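PDB 3IGH: amidohydrolase 3 domain-containing protein from Pyrococcus horikoshii, which is of uncharacterised function but, as a metal-dependent member of the amidohydrolase family, probably hydrolyses carbon-nitrogen bonds other than peptide bonds. Local coordinates for residues V210-L215 and P237-K242; L68-L73 and E195-L200; G201-S206 and E466-D471. One frame throughout, in Å; residues are numbered along the deposited sequence.

Interaction 2 is the most buried of the three contacts, its centre about 9 Å from the centre of the chain; interaction 3 is a surface contact and interaction 1 is partly buried. Strand 202-210 and the elements around it connect them: helix 183-199 of interaction 2 runs into the strand of interaction 3, and that strand leads on to helix 212-223 of interaction 1. Interactions 2 and 3 touch directly, L68 CD1 lying 3.7 Å from V205 CB. Their chemistry follows their place: leucine methyls in interaction 2, a lysine gripped by polar atoms in interaction 3, and in interaction 1 a valine methyl pair bordered by charged side chains.

Interaction 1: V210-L215 and P237-K242; sequences VNEKAL and PEVLDK. With SO4 (sulfate ion), chain H.
E238 begins the contact, its CB 3.6 Å from E212 OE2. The two acidic groups stay separate, with E212 OE2 and E238 OE2 5.9 Å apart and the carboxylate planes turned 42° from each other. The next residue, V239, covers more than any other and divides its contact between two methyls. CG2 presses on the start of helix 212-223, 3.4 Å from E212 N, and the bent side chain of E212 runs past it, with CD 3.7 Å from CG2. CG1, anti to the backbone N (chi1 174°), meets L215 CD2 at 3.6 Å on the more buried side. K242 then sends an extended chain across that of E212 at about a right angle; NZ remains 4.6 Å from E212 OE2, and K242 also packs on I246 of the second subunit. The helix start that V239 covers is capped by N211, whose OD1 accepts from A214 N at 2.9 Å, while ND2 donates to a sulfate oxygen and pairs with Y186 OH. With no hydrogen bond between the segments, cohesion is mainly van der Waals contact, chiefly of the V239 methyls; K242 would probably ease the charge of the E212 carboxylate only through space.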
loop_
_atom_site.group_PDB
_atom_site.type_symbol
_atom_site.label_atom_id
_atom_site.label_comp_id
_atom_site.label_asym_id
_atom_site.label_seq_id
_atom_site.Cartn_x
_atom_site.Cartn_y
_atom_site.Cartn_z
ATOM N N VAL A 210 -15.404 -4.069 3.856
ATOM C CA VAL A 210 -14.897 -4.202 2.497
ATOM C C VAL A 210 -14.699 -5.698 2.244
ATOM O O VAL A 210 -13.903 -6.346 2.937
ATOM C CB VAL A 210 -13.545 -3.427 2.336
ATOM C CG1 VAL A 210 -12.947 -3.630 0.952
ATOM C CG2 VAL A 210 -13.749 -1.953 2.602
ATOM N N ASN A 211 -15.431 -6.251 1.275
ATOM C CA ASN A 211 -15.277 -7.662 0.919
ATOM C C ASN A 211 -14.197 -7.858 -0.157
ATOM O O ASN A 211 -13.486 -6.914 -0.503
ATOM C CB ASN A 211 -16.630 -8.307 0.517
ATOM C CG ASN A 211 -17.259 -7.683 -0.736
ATOM O OD1 ASN A 211 -16.567 -7.198 -1.634
ATOM N ND2 ASN A 211 -18.595 -7.712 -0.801
ATOM N N GLU A 212 -14.092 -9.072 -0.691
ATOM C CA GLU A 212 -12.991 -9.441 -1.594
ATOM C C GLU A 212 -13.003 -8.632 -2.883
ATOM O O GLU A 212 -11.984 -8.056 -3.275
ATOM C CB GLU A 212 -13.034 -10.946 -1.920
ATOM C CG GLU A 212 -12.622 -11.881 -0.767
ATOM C CD GLU A 212 -13.746 -12.223 0.236
ATOM O OE1 GLU A 212 -14.835 -11.581 0.244
ATOM O OE2 GLU A 212 -13.518 -13.159 1.039
ATOM N N LYS A 213 -14.164 -8.562 -3.525
ATOM C CA LYS A 213 -14.280 -7.810 -4.777
ATOM C C LYS A 213 -14.248 -6.295 -4.623
ATOM O O LYS A 213 -13.743 -5.595 -5.509
ATOM C CB LYS A 213 -15.515 -8.247 -5.554
ATOM C CG LYS A 213 -15.394 -9.646 -6.087
ATOM C CD LYS A 213 -16.539 -10.009 -6.999
ATOM C CE LYS A 213 -16.313 -11.402 -7.564
ATOM N NZ LYS A 213 -17.494 -11.894 -8.314
ATOM N N ALA A 214 -14.804 -5.784 -3.525
ATOM C CA ALA A 214 -14.701 -4.353 -3.221
ATOM C C ALA A 214 -13.231 -3.981 -3.016
ATOM O O ALA A 214 -12.791 -2.945 -3.494
ATOM C CB ALA A 214 -15.516 -3.982 -1.988
ATOM N N LEU A 215 -12.480 -4.839 -2.323
ATOM C CA LEU A 215 -11.049 -4.598 -2.147
ATOM C C LEU A 215 -10.288 -4.605 -3.473
ATOM O O LEU A 215 -9.469 -3.721 -3.702
ATOM C CB LEU A 215 -10.416 -5.558 -1.130
ATOM C CG LEU A 215 -8.936 -5.262 -0.793
ATOM C CD1 LEU A 215 -8.719 -3.824 -0.286
ATOM C CD2 LEU A 215 -8.359 -6.274 0.186
ATOM N N PRO A 237 -13.711 -10.121 8.160
ATOM C CA PRO A 237 -12.812 -11.186 8.644
ATOM C C PRO A 237 -12.290 -12.138 7.564
ATOM O O PRO A 237 -11.152 -12.598 7.659
ATOM C CB PRO A 237 -13.692 -11.962 9.630
ATOM C CG PRO A 237 -14.629 -10.930 10.170
ATOM C CD PRO A 237 -14.948 -10.054 8.966
ATOM N N GLU A 238 -13.110 -12.429 6.556
ATOM C CA GLU A 238 -12.716 -13.306 5.468
ATOM C C GLU A 238 -11.596 -12.665 4.649
ATOM O O GLU A 238 -10.626 -13.335 4.279
ATOM C CB GLU A 238 -13.924 -13.645 4.580
ATOM C CG GLU A 238 -15.002 -14.520 5.256
ATOM C CD GLU A 238 -15.886 -13.792 6.300
ATOM O OE1 GLU A 238 -16.502 -14.503 7.125
ATOM O OE2 GLU A 238 -15.972 -12.535 6.314
ATOM N N VAL A 239 -11.710 -11.366 4.388
ATOM C CA VAL A 239 -10.631 -10.647 3.708
ATOM C C VAL A 239 -9.378 -10.533 4.574
ATOM O O VAL A 239 -8.263 -10.657 4.061
ATOM C CB VAL A 239 -11.089 -9.261 3.186
ATOM C CG1 VAL A 239 -9.912 -8.467 2.624
ATOM C CG2 VAL A 239 -12.116 -9.459 2.104
ATOM N N LEU A 240 -9.561 -10.340 5.878
ATOM C CA LEU A 240 -8.430 -10.265 6.801
ATOM C C LEU A 240 -7.554 -11.529 6.708
ATOM O O LEU A 240 -6.321 -11.431 6.692
ATOM C CB LEU A 240 -8.907 -10.028 8.242
ATOM C CG LEU A 240 -7.860 -10.138 9.359
ATOM C CD1 LEU A 240 -6.750 -9.098 9.159
ATOM C CD2 LEU A 240 -8.500 -9.985 10.746
ATOM N N ASP A 241 -8.188 -12.699 6.601
ATOM C CA ASP A 241 -7.439 -13.962 6.396
ATOM C C ASP A 241 -6.529 -13.906 5.174
ATOM O O ASP A 241 -5.408 -14.410 5.197
ATOM C CB ASP A 241 -8.391 -15.151 6.243
ATOM C CG ASP A 241 -9.057 -15.543 7.547
ATOM O OD1 ASP A 241 -8.596 -15.090 8.618
ATOM O OD2 ASP A 241 -10.047 -16.307 7.499
ATOM N N LYS A 242 -7.027 -13.296 4.106
ATOM C CA LYS A 242 -6.251 -13.164 2.880
ATOM C C LYS A 242 -5.129 -12.132 3.003
ATOM O O LYS A 242 -4.054 -12.329 2.445
ATOM C CB LYS A 242 -7.165 -12.853 1.704
ATOM C CG LYS A 242 -8.131 -13.984 1.391
ATOM C CD LYS A 242 -8.798 -13.794 0.042
ATOM C CE LYS A 242 -9.617 -15.024 -0.329
ATOM N NZ LYS A 242 -10.216 -14.918 -1.687
HETATM S S SO4 H . -19.623 -10.328 1.751
HETATM O O1 SO4 H . -19.954 -9.010 1.225
HETATM O O2 SO4 H . -20.838 -11.105 1.965
HETATM O O3 SO4 H . -18.771 -11.028 0.801
HETATM O O4 SO4 H . -18.909 -10.186 3.012
#

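Interaction 2: L68-L73 and E195-L200; sequences LHLDEL and EHLLDL. With SO4 (sulfate ion), chain J; SO4 (sulfate ion), chain B.
L197 and L70 make the closest approach, CD1 to CD1 at 3.4 Å, which is tighter than usual van der Waals contact. The first torsion of L70 lies away from a staggered position (chi1 -136°), and it is the end of its side chain that comes near, crossing that of L197 at a slant. L68 approaches L197 differently, tip to tip: its CD2 faces both methyls of L197, 3.9 Å from CD2 and equally far from CD1. L73 supplies a third contact, its CD2 lying 3.9 Å from L197 CG. One leucine is thus touched by methyls of three others, and this buried apolar cluster forms the tight part of the contact.

The other side is looser. L73 CD2 comes only to 4.2 Å from H196 CD2, at an oblique angle to the ring, and H196 is partly exposed. Its NE2 donates to O4 of a sulfate at 3.0 Å, with an N-H...O angle of 153°; A406 N binds the same ion. H69, also partly exposed, points elsewhere: NE2 gives a weak bond to a second sulfate, whose O1 lies in the ring plane at its edge. That ion is also bound by H67, K262, H314 and H339, a grouping consistent with the metal-binding centre of amidohydrolases, where a His-X-His pair ends the first barrel strand.

L70 and L73 also pack on A193 of helix 183-199 and L70 on F207 of strand 202-210, while L197 itself touches V202 and V205, so the start of helix 70-78 lies against both the helix and the strand that follows it.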
loop_
_atom_site.group_PDB
_atom_site.type_symbol
_atom_site.label_atom_id
_atom_site.label_comp_id
_atom_site.label_asym_id
_atom_site.label_seq_id
_atom_site.Cartn_x
_atom_site.Cartn_y
_atom_site.Cartn_z
ATOM N N LEU A 68 -19.320 4.291 6.487
ATOM C CA LEU A 68 -20.306 4.058 5.442
ATOM C C LEU A 68 -19.929 2.865 4.569
ATOM O O LEU A 68 -18.853 2.280 4.722
ATOM C CB LEU A 68 -20.553 5.333 4.603
ATOM C CG LEU A 68 -19.396 6.148 4.022
ATOM C CD1 LEU A 68 -18.548 5.350 3.014
ATOM C CD2 LEU A 68 -19.971 7.378 3.357
ATOM N N HIS A 69 -20.818 2.531 3.642
ATOM C CA HIS A 69 -20.629 1.419 2.734
ATOM C C HIS A 69 -20.611 1.979 1.327
ATOM O O HIS A 69 -21.659 2.219 0.731
ATOM C CB HIS A 69 -21.775 0.423 2.879
ATOM C CG HIS A 69 -21.981 -0.065 4.278
ATOM N ND1 HIS A 69 -21.334 -1.172 4.782
ATOM C CD2 HIS A 69 -22.773 0.396 5.274
ATOM C CE1 HIS A 69 -21.711 -1.367 6.035
ATOM N NE2 HIS A 69 -22.580 -0.426 6.360
ATOM N N LEU A 70 -19.406 2.187 0.808
ATOM C CA LEU A 70 -19.182 2.833 -0.474
ATOM C C LEU A 70 -19.807 2.030 -1.612
ATOM O O LEU A 70 -20.459 2.595 -2.486
ATOM C CB LEU A 70 -17.670 3.000 -0.674
ATOM C CG LEU A 70 -16.988 4.256 -1.202
ATOM C CD1 LEU A 70 -17.590 5.539 -0.665
ATOM C CD2 LEU A 70 -15.501 4.210 -0.862
ATOM N N ASP A 71 -19.641 0.710 -1.579
ATOM C CA ASP A 71 -20.204 -0.149 -2.623
ATOM C C ASP A 71 -21.744 -0.162 -2.593
ATOM O O ASP A 71 -22.393 -0.052 -3.638
ATOM C CB ASP A 71 -19.632 -1.571 -2.544
ATOM C CG ASP A 71 -19.783 -2.215 -1.159
ATOM O OD1 ASP A 71 -20.114 -1.536 -0.151
ATOM O OD2 ASP A 71 -19.559 -3.431 -1.080
ATOM N N GLU A 72 -22.315 -0.258 -1.393
ATOM C CA GLU A 72 -23.762 -0.253 -1.228
ATOM C C GLU A 72 -24.366 1.099 -1.586
ATOM O O GLU A 72 -25.476 1.151 -2.093
ATOM C CB GLU A 72 -24.150 -0.651 0.184
ATOM C CG GLU A 72 -23.884 -2.118 0.505
ATOM C CD GLU A 72 -24.127 -2.458 1.974
ATOM O OE1 GLU A 72 -24.725 -1.634 2.702
ATOM O OE2 GLU A 72 -23.714 -3.556 2.400
ATOM N N LEU A 73 -23.635 2.183 -1.332
ATOM C CA LEU A 73 -24.112 3.515 -1.701
ATOM C C LEU A 73 -24.208 3.629 -3.225
ATOM O O LEU A 73 -25.203 4.120 -3.756
ATOM C CB LEU A 73 -23.216 4.622 -1.130
ATOM C CG LEU A 73 -23.496 6.067 -1.584
ATOM C CD1 LEU A 73 -24.938 6.490 -1.301
ATOM C CD2 LEU A 73 -22.497 7.060 -0.936
ATOM N N GLU A 195 -18.244 10.108 -6.247
ATOM C CA GLU A 195 -18.615 11.365 -6.908
ATOM C C GLU A 195 -19.807 12.021 -6.208
ATOM O O GLU A 195 -19.853 13.241 -6.084
ATOM C CB GLU A 195 -18.826 11.193 -8.425
ATOM C CG GLU A 195 -20.033 10.383 -8.880
ATOM C CD GLU A 195 -20.007 10.042 -10.374
ATOM O OE1 GLU A 195 -21.100 9.852 -10.962
ATOM O OE2 GLU A 195 -18.900 9.959 -10.955
ATOM N N HIS A 196 -20.732 11.191 -5.718
ATOM C CA HIS A 196 -21.858 11.631 -4.895
ATOM C C HIS A 196 -21.370 12.266 -3.595
ATOM O O HIS A 196 -21.824 13.355 -3.212
ATOM C CB HIS A 196 -22.770 10.431 -4.613
ATOM C CG HIS A 196 -23.996 10.758 -3.815
ATOM N ND1 HIS A 196 -25.117 11.335 -4.374
ATOM C CD2 HIS A 196 -24.289 10.555 -2.509
ATOM C CE1 HIS A 196 -26.041 11.489 -3.444
ATOM N NE2 HIS A 196 -25.566 11.022 -2.302
ATOM N N LEU A 197 -20.420 11.605 -2.929
ATOM C CA LEU A 197 -19.865 12.112 -1.672
ATOM C C LEU A 197 -19.058 13.383 -1.871
ATOM O O LEU A 197 -19.191 14.331 -1.097
ATOM C CB LEU A 197 -19.004 11.038 -0.976
ATOM C CG LEU A 197 -19.850 9.868 -0.469
ATOM C CD1 LEU A 197 -18.982 8.648 -0.215
ATOM C CD2 LEU A 197 -20.655 10.247 0.783
ATOM N N LEU A 198 -18.238 13.401 -2.920
ATOM C CA LEU A 198 -17.404 14.561 -3.235
ATOM C C LEU A 198 -18.273 15.797 -3.504
ATOM O O LEU A 198 -17.971 16.892 -3.018
ATOM C CB LEU A 198 -16.503 14.251 -4.436
ATOM C CG LEU A 198 -15.244 15.072 -4.715
ATOM C CD1 LEU A 198 -14.306 15.082 -3.525
ATOM C CD2 LEU A 198 -14.534 14.508 -5.936
ATOM N N ASP A 199 -19.377 15.603 -4.225
ATOM C CA ASP A 199 -20.336 16.691 -4.482
ATOM C C ASP A 199 -20.995 17.218 -3.213
ATOM O O ASP A 199 -21.448 18.362 -3.176
ATOM C CB ASP A 199 -21.409 16.264 -5.491
ATOM C CG ASP A 199 -20.882 16.193 -6.921
ATOM O OD1 ASP A 199 -19.750 16.664 -7.177
ATOM O OD2 ASP A 199 -21.601 15.655 -7.791
ATOM N N LEU A 200 -21.041 16.379 -2.177
ATOM C CA LEU A 200 -21.598 16.751 -0.889
ATOM C C LEU A 200 -20.572 17.363 0.070
ATOM O O LEU A 200 -20.919 17.764 1.183
ATOM C CB LEU A 200 -22.266 15.529 -0.245
ATOM C CG LEU A 200 -23.637 15.174 -0.822
ATOM C CD1 LEU A 200 -24.063 13.771 -0.396
ATOM C CD2 LEU A 200 -24.665 16.225 -0.396
HETATM S S SO4 J . -28.606 9.559 -0.584
HETATM O O1 SO4 J . -28.797 9.935 -1.980
HETATM O O2 SO4 J . -29.749 10.021 0.194
HETATM O O3 SO4 J . -28.499 8.108 -0.470
HETATM O O4 SO4 J . -27.390 10.188 -0.085
HETATM S S SO4 B . -23.234 -1.665 10.350
HETATM O O1 SO4 B . -22.423 -1.373 9.185
HETATM O O2 SO4 B . -24.282 -0.662 10.460
HETATM O O3 SO4 B . -23.866 -2.965 10.177
HETATM O O4 SO4 B . -22.391 -1.623 11.551
#

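Interaction 3: G201-S206 and E466-D471; sequences GVKSVS and EYIILD. With SO4 (sulfate ion), chain D; SO4 (sulfate ion), chain O.
The ring of Y467 turns one face toward the ammonium group of K203, with water 1 on that same face, 3.6 Å above the plane and offset toward the rim; I469 CG1 lies in plane at the edge. K203 NZ is 5.5 Å from the ring centroid, at most a weak cation-pi attraction. E466 OE2 is held by R255 and N230, while K203 CD passes 3.8 Å from OE1. Three bonds fix the lysine tip: the extended chain brings NZ to Y467 O at 2.8 Å, nearly in line with the carbonyl (C=O...N 165°), to O4 of a sulfate at 2.9 Å, and to water 1, which also accepts from Y467 N. An alanine at K203 would probably leave Y467 O and the sulfate without this donor and open a gap beside E466. Farther along, I468 CG2 packs 3.7 Å from G201 CA. G201 has positive phi (85°) and ends helix 183-199 in a Schellman motif, where a CB would crowd I468 CD1 and the preceding carbonyl. Strands 58-68 and 202-210 are parallel neighbours, consistent with the TIM barrel of the amidohydrolases; strand 467-470 pairs antiparallel with strand 58-68, near the turn into strand 202-210.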
loop_
_atom_site.group_PDB
_atom_site.type_symbol
_atom_site.label_atom_id
_atom_site.label_comp_id
_atom_site.label_asym_id
_atom_site.label_seq_id
_atom_site.Cartn_x
_atom_site.Cartn_y
_atom_site.Cartn_z
ATOM N N GLY A 201 -19.314 17.430 -0.349
ATOM C CA GLY A 201 -18.252 17.950 0.518
ATOM C C GLY A 201 -17.635 16.914 1.463
ATOM O O GLY A 201 -16.900 17.271 2.382
ATOM N N VAL A 202 -17.927 15.635 1.235
ATOM C CA VAL A 202 -17.339 14.547 2.036
ATOM C C VAL A 202 -16.110 14.037 1.283
ATOM O O VAL A 202 -16.240 13.400 0.232
ATOM C CB VAL A 202 -18.347 13.387 2.254
ATOM C CG1 VAL A 202 -17.729 12.251 3.106
ATOM C CG2 VAL A 202 -19.604 13.894 2.920
ATOM N N LYS A 203 -14.920 14.343 1.796
ATOM C CA LYS A 203 -13.697 14.046 1.052
ATOM C C LYS A 203 -12.874 12.895 1.618
ATOM O O LYS A 203 -11.867 12.521 1.032
ATOM C CB LYS A 203 -12.838 15.298 0.881
ATOM C CG LYS A 203 -13.518 16.358 0.005
ATOM C CD LYS A 203 -12.566 17.483 -0.370
ATOM C CE LYS A 203 -13.254 18.446 -1.326
ATOM N NZ LYS A 203 -12.315 19.471 -1.829
ATOM N N SER A 204 -13.311 12.351 2.751
ATOM C CA SER A 204 -12.656 11.192 3.379
ATOM C C SER A 204 -13.726 10.309 4.002
ATOM O O SER A 204 -14.735 10.817 4.505
ATOM C CB SER A 204 -11.682 11.623 4.471
ATOM O OG SER A 204 -10.685 12.513 4.018
ATOM N N VAL A 205 -13.523 8.990 3.958
ATOM C CA VAL A 205 -14.471 8.043 4.546
ATOM C C VAL A 205 -13.739 6.876 5.202
ATOM O O VAL A 205 -12.606 6.568 4.820
ATOM C CB VAL A 205 -15.501 7.462 3.486
ATOM C CG1 VAL A 205 -16.334 8.575 2.800
ATOM C CG2 VAL A 205 -14.815 6.593 2.421
ATOM N N SER A 206 -14.373 6.254 6.197
ATOM C CA SER A 206 -14.064 4.866 6.531
ATOM C C SER A 206 -15.110 3.980 5.881
ATOM O O SER A 206 -16.313 4.094 6.159
ATOM C CB SER A 206 -14.053 4.602 8.035
ATOM O OG SER A 206 -13.107 5.411 8.699
ATOM N N GLU A 466 -7.661 19.046 2.699
ATOM C CA GLU A 466 -9.001 18.636 2.305
ATOM C C GLU A 466 -9.943 19.670 2.866
ATOM O O GLU A 466 -10.168 19.732 4.075
ATOM C CB GLU A 466 -9.365 17.249 2.862
ATOM C CG GLU A 466 -8.348 16.155 2.574
ATOM C CD GLU A 466 -8.294 15.734 1.118
ATOM O OE1 GLU A 466 -9.031 16.292 0.284
ATOM O OE2 GLU A 466 -7.507 14.825 0.808
ATOM N N TYR A 467 -10.474 20.497 1.981
ATOM C CA TYR A 467 -11.284 21.615 2.411
ATOM C C TYR A 467 -12.461 21.790 1.480
ATOM O O TYR A 467 -12.468 21.270 0.355
ATOM C CB TYR A 467 -10.432 22.903 2.486
ATOM C CG TYR A 467 -9.826 23.311 1.156
ATOM C CD1 TYR A 467 -10.551 24.083 0.241
ATOM C CD2 TYR A 467 -8.529 22.927 0.813
ATOM C CE1 TYR A 467 -10.009 24.450 -0.982
ATOM C CE2 TYR A 467 -7.973 23.293 -0.414
ATOM C CZ TYR A 467 -8.719 24.056 -1.303
ATOM O OH TYR A 467 -8.187 24.426 -2.518
ATOM N N ILE A 468 -13.464 22.518 1.956
ATOM C CA ILE A 468 -14.588 22.906 1.119
ATOM C C ILE A 468 -14.747 24.418 1.182
ATOM O O ILE A 468 -14.434 25.041 2.201
ATOM C CB ILE A 468 -15.910 22.153 1.482
ATOM C CG1 ILE A 468 -16.270 22.296 2.964
ATOM C CG2 ILE A 468 -15.785 20.666 1.142
ATOM C CD1 ILE A 468 -17.498 21.469 3.383
ATOM N N ILE A 469 -15.191 25.002 0.077
ATOM C CA ILE A 469 -15.356 26.449 -0.023
ATOM C C ILE A 469 -16.845 26.775 0.068
ATOM O O ILE A 469 -17.663 26.214 -0.666
ATOM C CB ILE A 469 -14.713 27.015 -1.329
ATOM C CG1 ILE A 469 -13.210 26.687 -1.360
ATOM C CG2 ILE A 469 -14.928 28.532 -1.440
ATOM C CD1 ILE A 469 -12.449 27.233 -2.571
ATOM N N LEU A 470 -17.193 27.665 0.991
ATOM C CA LEU A 470 -18.590 28.032 1.211
ATOM C C LEU A 470 -18.832 29.526 0.969
ATOM O O LEU A 470 -17.912 30.341 1.105
ATOM C CB LEU A 470 -19.031 27.622 2.623
ATOM C CG LEU A 470 -18.791 26.162 3.045
ATOM C CD1 LEU A 470 -19.111 25.972 4.507
ATOM C CD2 LEU A 470 -19.586 25.171 2.189
ATOM N N ASP A 471 -20.063 29.875 0.596
ATOM C CA ASP A 471 -20.442 31.281 0.399
ATOM C C ASP A 471 -20.623 32.007 1.729
ATOM O O ASP A 471 -20.436 33.219 1.814
ATOM C CB ASP A 471 -21.729 31.395 -0.419
ATOM C CG ASP A 471 -21.508 31.154 -1.902
ATOM O OD1 ASP A 471 -20.357 31.292 -2.375
ATOM O OD2 ASP A 471 -22.499 30.836 -2.598
HETATM S S SO4 D . -23.118 27.863 1.244
HETATM O O1 SO4 D . -22.082 28.075 0.239
HETATM O O2 SO4 D . -24.431 27.864 0.605
HETATM O O3 SO4 D . -22.915 26.564 1.871
HETATM O O4 SO4 D . -23.038 28.904 2.268
HETATM S S SO4 O . -8.958 17.366 -3.639
HETATM O O1 SO4 O . -7.962 18.371 -4.000
HETATM O O2 SO4 O . -9.151 16.472 -4.776
HETATM O O3 SO4 O . -8.475 16.594 -2.497
HETATM O O4 SO4 O . -10.228 18.004 -3.299
HETATM O O HOH W 1 -9.542 19.883 -0.799
#